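Local coordinates for CysQ, sulfite synthesis pathway protein (Bacteroides thetaiotaomicron VPI-5482, PDB 3B8B) that probably converts adenosine 3',5'-bisphosphate to AMP and phosphate, acting as a magnesium-dependent phosphatase of the inositol monophosphatase superfamily, at residues P81-E86 with L101-P106; M245-A250 with E277-P282. All coordinates share one frame; numbering follows the deposited sequence.

Contact 1: P81-E86 with L101-P106; sequences PVLSEE and LWIVDP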
loop_
_atom_site.group_PDB
_atom_site.type_symbol
_atom_site.label_atom_id
_atom_site.label_comp_id
_atom_site.label_asym_id
_atom_site.label_seq_id
_atom_site.Cartn_x
_atom_site.Cartn_y
_atom_site.Cartn_z
ATOM N N PRO A 81 14.452 -2.058 11.909
ATOM C CA PRO A 81 14.202 -3.453 11.591
ATOM C C PRO A 81 13.035 -3.631 10.610
ATOM O O PRO A 81 12.209 -2.729 10.458
ATOM C CB PRO A 81 13.882 -4.066 12.957
ATOM C CG PRO A 81 13.342 -2.937 13.731
ATOM C CD PRO A 81 14.081 -1.756 13.307
ATOM N N VAL A 82 12.986 -4.795 9.964
ATOM C CA VAL A 82 12.052 -5.080 8.884
ATOM C C VAL A 82 11.144 -6.250 9.209
ATOM O O VAL A 82 11.621 -7.358 9.565
ATOM C CB VAL A 82 12.803 -5.421 7.557
ATOM C CG1 VAL A 82 11.834 -5.703 6.434
ATOM C CG2 VAL A 82 13.797 -4.316 7.195
ATOM N N LEU A 83 9.847 -5.995 9.108
ATOM C CA LEU A 83 8.817 -7.003 9.222
ATOM C C LEU A 83 8.216 -7.150 7.834
ATOM O O LEU A 83 7.460 -6.279 7.376
ATOM C CB LEU A 83 7.771 -6.576 10.235
ATOM C CG LEU A 83 6.552 -7.488 10.384
ATOM C CD1 LEU A 83 7.013 -8.886 10.822
ATOM C CD2 LEU A 83 5.589 -6.876 11.371
ATOM N N SER A 84 8.595 -8.228 7.150
ATOM C CA SER A 84 8.168 -8.482 5.751
ATOM C C SER A 84 7.273 -9.676 5.665
ATOM O O SER A 84 7.472 -10.697 6.353
ATOM C CB SER A 84 9.370 -8.719 4.826
ATOM O OG SER A 84 8.957 -9.036 3.479
ATOM N N GLU A 85 6.309 -9.577 4.753
ATOM C CA GLU A 85 5.469 -10.704 4.399
ATOM C C GLU A 85 6.301 -11.928 3.958
ATOM O O GLU A 85 5.888 -13.073 4.240
ATOM C CB GLU A 85 4.518 -10.258 3.280
ATOM C CG GLU A 85 3.495 -11.337 2.759
ATOM C CD GLU A 85 4.164 -12.416 1.901
ATOM O OE1 GLU A 85 5.161 -12.106 1.199
ATOM O OE2 GLU A 85 3.682 -13.580 1.928
ATOM N N GLU A 86 7.444 -11.686 3.289
ATOM C CA GLU A 86 8.303 -12.770 2.767
ATOM C C GLU A 86 9.510 -13.081 3.688
ATOM O O GLU A 86 10.363 -13.923 3.360
ATOM C CB GLU A 86 8.728 -12.407 1.321
ATOM C CG GLU A 86 9.756 -13.284 0.609
ATOM C CD GLU A 86 9.346 -14.735 0.420
ATOM O OE1 GLU A 86 8.196 -15.112 0.755
ATOM O OE2 GLU A 86 10.201 -15.509 -0.071
ATOM N N LEU A 101 9.727 0.508 12.977
ATOM C CA LEU A 101 10.002 -0.634 12.117
ATOM C C LEU A 101 9.411 -0.429 10.738
ATOM O O LEU A 101 8.447 0.324 10.566
ATOM C CB LEU A 101 9.456 -1.932 12.725
ATOM C CG LEU A 101 7.931 -2.122 12.705
ATOM C CD1 LEU A 101 7.553 -3.605 12.934
ATOM C CD2 LEU A 101 7.278 -1.239 13.749
ATOM N N TRP A 102 9.991 -1.123 9.763
ATOM C CA TRP A 102 9.412 -1.214 8.438
ATOM C C TRP A 102 8.415 -2.369 8.435
ATOM O O TRP A 102 8.690 -3.440 8.972
ATOM C CB TRP A 102 10.475 -1.510 7.390
ATOM C CG TRP A 102 11.513 -0.444 7.254
ATOM C CD1 TRP A 102 12.803 -0.469 7.720
ATOM C CD2 TRP A 102 11.359 0.809 6.572
ATOM N NE1 TRP A 102 13.449 0.697 7.377
ATOM C CE2 TRP A 102 12.591 1.507 6.689
ATOM C CE3 TRP A 102 10.304 1.416 5.871
ATOM C CZ2 TRP A 102 12.791 2.768 6.110
ATOM C CZ3 TRP A 102 10.500 2.692 5.328
ATOM C CH2 TRP A 102 11.728 3.337 5.438
ATOM N N ILE A 103 7.261 -2.143 7.818
ATOM C CA ILE A 103 6.262 -3.189 7.597
ATOM C C ILE A 103 6.014 -3.258 6.092
ATOM O O ILE A 103 5.580 -2.263 5.463
ATOM C CB ILE A 103 4.956 -2.952 8.373
ATOM C CG1 ILE A 103 5.253 -2.781 9.863
ATOM C CG2 ILE A 103 4.001 -4.158 8.166
ATOM C CD1 ILE A 103 4.013 -2.713 10.763
ATOM N N VAL A 104 6.319 -4.428 5.527
ATOM C CA VAL A 104 6.468 -4.587 4.070
ATOM C C VAL A 104 5.687 -5.762 3.501
ATOM O O VAL A 104 5.708 -6.845 4.072
ATOM C CB VAL A 104 7.959 -4.818 3.749
ATOM C CG1 VAL A 104 8.168 -5.161 2.262
ATOM C CG2 VAL A 104 8.788 -3.574 4.160
ATOM N N ASP A 105 4.993 -5.535 2.391
ATOM C CA ASP A 105 4.538 -6.637 1.545
ATOM C C ASP A 105 5.155 -6.434 0.174
ATOM O O ASP A 105 4.769 -5.522 -0.546
ATOM C CB ASP A 105 3.026 -6.762 1.439
ATOM C CG ASP A 105 2.601 -8.042 0.706
ATOM O OD1 ASP A 105 3.470 -8.755 0.158
ATOM O OD2 ASP A 105 1.370 -8.354 0.717
ATOM N N PRO A 106 6.127 -7.269 -0.164
ATOM C CA PRO A 106 6.822 -7.078 -1.455
ATOM C C PRO A 106 5.924 -7.221 -2.677
ATOM O O PRO A 106 6.219 -6.645 -3.727
ATOM C CB PRO A 106 7.899 -8.183 -1.444
ATOM C CG PRO A 106 8.074 -8.514 0.007
ATOM C CD PRO A 106 6.701 -8.390 0.594
#
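The indole of W102 meets V82 and P81 on a slant, through its pyrrole corner: CD1 lies 4.0 Å from V82 CG2 and 3.6 Å from P81 O, while NE1 is hydrogen-bonded to T78 OG1. The other flat groups are the carboxylates of E85 and D105, side by side with planes 33° apart and E85 OE1 3.9 Å from D105 OD1. CG is anti to the backbone N in both, and a bend at chi2 of E85 (-73°) completes the placing of its acid; D105 OD1 also accepts from L107 N. Leading up to the acids, two parallel strands exchange four backbone bonds: P81 O, L83 N, L83 O and E85 N bond to the backbone N and O of W102 and V104, while V82, L83 and S84 face W102, I103 and V104 as the pairs. L83 CB packs on L101 CD1 at 4.0 Å. S84 OG accepts from E86 N in an ST turn, touches P106 CG at 3.6 Å and is also hydrogen-bonded to H68 ND1. The end of edge strand 82-84 delivers E85, and strand 100-108 D105, to a common spot, consistent with the predicted magnesium site, where a cation would offset the crowding of negative groups.

Contact 2: M245-A250 with E277-P282; sequences MEWDTA and EDLLNP. With SO4 (sulfate ion), chain G.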
loop_
_atom_site.group_PDB
_atom_site.type_symbol
_atom_site.label_atom_id
_atom_site.label_comp_id
_atom_site.label_asym_id
_atom_site.label_seq_id
_atom_site.Cartn_x
_atom_site.Cartn_y
_atom_site.Cartn_z
HETATM N N MSE A 245 -3.835 -8.346 6.275
HETATM C CA MSE A 245 -2.658 -8.314 7.105
HETATM C C MSE A 245 -2.104 -6.882 7.192
HETATM O O MSE A 245 -2.234 -6.088 6.253
HETATM C CB MSE A 245 -1.556 -9.243 6.550
HETATM C CG MSE A 245 -1.972 -10.683 6.390
HETATM SE SE MSE A 245 -2.384 -11.484 8.118
HETATM C CE MSE A 245 -0.656 -11.715 8.788
ATOM N N GLU A 246 -1.457 -6.582 8.310
ATOM C CA GLU A 246 -0.878 -5.249 8.543
ATOM C C GLU A 246 -0.059 -4.715 7.376
ATOM O O GLU A 246 -0.139 -3.548 7.034
ATOM C CB GLU A 246 0.003 -5.229 9.771
ATOM C CG GLU A 246 -0.746 -5.294 11.111
ATOM C CD GLU A 246 0.169 -5.077 12.293
ATOM O OE1 GLU A 246 1.292 -4.523 12.108
ATOM O OE2 GLU A 246 -0.230 -5.411 13.425
ATOM N N TRP A 247 0.750 -5.587 6.793
ATOM C CA TRP A 247 1.631 -5.191 5.693
ATOM C C TRP A 247 0.899 -4.804 4.419
ATOM O O TRP A 247 1.480 -4.165 3.547
ATOM C CB TRP A 247 2.697 -6.262 5.408
ATOM C CG TRP A 247 2.274 -7.657 5.391
ATOM C CD1 TRP A 247 1.390 -8.276 4.525
ATOM C CD2 TRP A 247 2.729 -8.662 6.282
ATOM N NE1 TRP A 247 1.281 -9.614 4.863
ATOM C CE2 TRP A 247 2.099 -9.869 5.924
ATOM C CE3 TRP A 247 3.631 -8.662 7.346
ATOM C CZ2 TRP A 247 2.334 -11.057 6.613
ATOM C CZ3 TRP A 247 3.858 -9.844 8.030
ATOM C CH2 TRP A 247 3.205 -11.017 7.661
ATOM N N ASP A 248 -0.384 -5.168 4.282
ATOM C CA ASP A 248 -1.134 -4.731 3.126
ATOM C C ASP A 248 -1.861 -3.408 3.285
ATOM O O ASP A 248 -2.366 -2.870 2.310
ATOM C CB ASP A 248 -2.018 -5.847 2.657
ATOM C CG ASP A 248 -1.182 -7.010 2.172
ATOM O OD1 ASP A 248 -0.109 -6.741 1.526
ATOM O OD2 ASP A 248 -1.509 -8.148 2.479
ATOM N N THR A 249 -1.942 -2.919 4.523
ATOM C CA THR A 249 -2.565 -1.636 4.764
ATOM C C THR A 249 -1.620 -0.516 5.212
ATOM O O THR A 249 -1.939 0.656 5.022
ATOM C CB THR A 249 -3.709 -1.727 5.799
ATOM O OG1 THR A 249 -3.231 -2.169 7.059
ATOM C CG2 THR A 249 -4.844 -2.681 5.288
ATOM N N ALA A 250 -0.499 -0.863 5.838
ATOM C CA ALA A 250 0.313 0.137 6.505
ATOM C C ALA A 250 0.766 1.248 5.556
ATOM O O ALA A 250 0.639 2.439 5.874
ATOM C CB ALA A 250 1.526 -0.539 7.206
ATOM N N GLU A 277 0.320 -8.025 18.367
ATOM C CA GLU A 277 0.632 -9.424 18.604
ATOM C C GLU A 277 0.156 -10.287 17.448
ATOM O O GLU A 277 0.905 -11.150 16.961
ATOM C CB GLU A 277 0.048 -9.916 19.929
ATOM C CG GLU A 277 0.443 -11.344 20.209
ATOM C CD GLU A 277 0.314 -11.705 21.659
ATOM O OE1 GLU A 277 -0.556 -11.102 22.349
ATOM O OE2 GLU A 277 1.096 -12.590 22.085
ATOM N N ASP A 278 -1.055 -10.019 16.980
ATOM C CA ASP A 278 -1.599 -10.681 15.818
ATOM C C ASP A 278 -1.543 -9.709 14.646
ATOM O O ASP A 278 -2.162 -8.628 14.689
ATOM C CB ASP A 278 -3.043 -11.102 16.051
ATOM C CG ASP A 278 -3.557 -12.065 14.986
ATOM O OD1 ASP A 278 -3.197 -11.989 13.796
ATOM O OD2 ASP A 278 -4.354 -12.955 15.363
ATOM N N LEU A 279 -0.831 -10.089 13.587
ATOM C CA LEU A 279 -0.671 -9.226 12.417
ATOM C C LEU A 279 -1.899 -9.115 11.478
ATOM O O LEU A 279 -1.904 -8.345 10.510
ATOM C CB LEU A 279 0.578 -9.649 11.630
ATOM C CG LEU A 279 1.889 -9.471 12.410
ATOM C CD1 LEU A 279 3.052 -10.053 11.568
ATOM C CD2 LEU A 279 2.164 -7.988 12.784
ATOM N N LEU A 280 -2.973 -9.858 11.772
ATOM C CA LEU A 280 -4.252 -9.593 11.134
ATOM C C LEU A 280 -4.749 -8.217 11.544
ATOM O O LEU A 280 -4.675 -7.861 12.727
ATOM C CB LEU A 280 -5.317 -10.614 11.574
ATOM C CG LEU A 280 -5.289 -11.957 10.858
ATOM C CD1 LEU A 280 -6.012 -13.052 11.657
ATOM C CD2 LEU A 280 -5.886 -11.811 9.482
ATOM N N ASN A 281 -5.260 -7.481 10.564
ATOM C CA ASN A 281 -6.073 -6.286 10.811
ATOM C C ASN A 281 -7.493 -6.740 11.120
ATOM O O ASN A 281 -7.992 -7.666 10.459
ATOM C CB ASN A 281 -6.189 -5.376 9.574
ATOM C CG ASN A 281 -4.874 -4.751 9.114
ATOM O OD1 ASN A 281 -4.580 -4.708 7.880
ATOM N ND2 ASN A 281 -4.118 -4.226 10.036
ATOM N N PRO A 282 -8.204 -5.981 11.968
ATOM C CA PRO A 282 -9.672 -6.082 11.968
ATOM C C PRO A 282 -10.258 -5.453 10.710
ATOM O O PRO A 282 -9.520 -4.886 9.875
ATOM C CB PRO A 282 -10.081 -5.255 13.191
ATOM C CG PRO A 282 -9.031 -4.208 13.293
ATOM C CD PRO A 282 -7.725 -4.914 12.864
HETATM S S SO4 G . -1.606 -6.036 20.667
HETATM O O1 SO4 G . -2.922 -6.342 20.090
HETATM O O2 SO4 G . -1.158 -4.701 20.251
HETATM O O3 SO4 G . -0.631 -7.012 20.214
HETATM O O4 SO4 G . -1.695 -6.100 22.130
#
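L279, which loses the most surface to the contact, spreads three parts of itself over the start of helix 246-258. Its CD2 rests over one face of the E246 carboxylate, 3.6 Å from CD and almost equally far from both oxygens. Its CD1 reaches the benzo end of W247 obliquely, 3.6 Å from CZ3, and its carbonyl O takes the backbone N-H of E246 at 2.9 Å, with the donor almost straight out from the C=O.

E246 is gripped at both ends. While its N is held by L279, its extended chain carries the acid to K276, which forms a salt bridge with OE2, and to the backbone N of N275, which bonds OE1; these partners would fix the rotation of the carboxylate against the methyl lying on it.

M245, a selenomethionine, points CB away from the loop, but bends at chi2 and chi3 (-64° and -75°) fold the chain back. Its CE comes 3.7 Å from L279 CB and SE lies 3.8 Å from L280 CD2. M245 CB also sits 3.3 Å above the plane of the W247 ring, displaced toward the rim. Within the loop, D278 OD1 accepts from L280 N, an Asx turn that shapes the bend just before the strand.

M245 and L280 form an antiparallel, non-hydrogen-bonded pair, so a scrap of sheet passes directly into the helix. W247, D248, T249 and A250 belong to the WDxAAG signature of inositol monophosphatases, in which the aspartate, here D248, is a predicted magnesium ligand.

Followed from the N terminus, the chain closes contact 1 first: leaving strand 82-84, it runs through the short helix 92-95 and returns along strand 100-108. Contact 2 closes much later, across a loop holding most of helix 246-258 and strand 261-265. The two loops are in series, neither nested nor crossed, yet they meet in space, with centres about 11 Å apart. W247 is one bridge: its CB lies 3.3 Å from V104 O, and its NE1 3.5 Å from E85 CG; I103 CD1 against E246 OE1 is another. The six-stranded sheet is thus tied to the later helix, bringing E85 and D105, 20 residues apart, together with the later D248 at the predicted magnesium-binding centre.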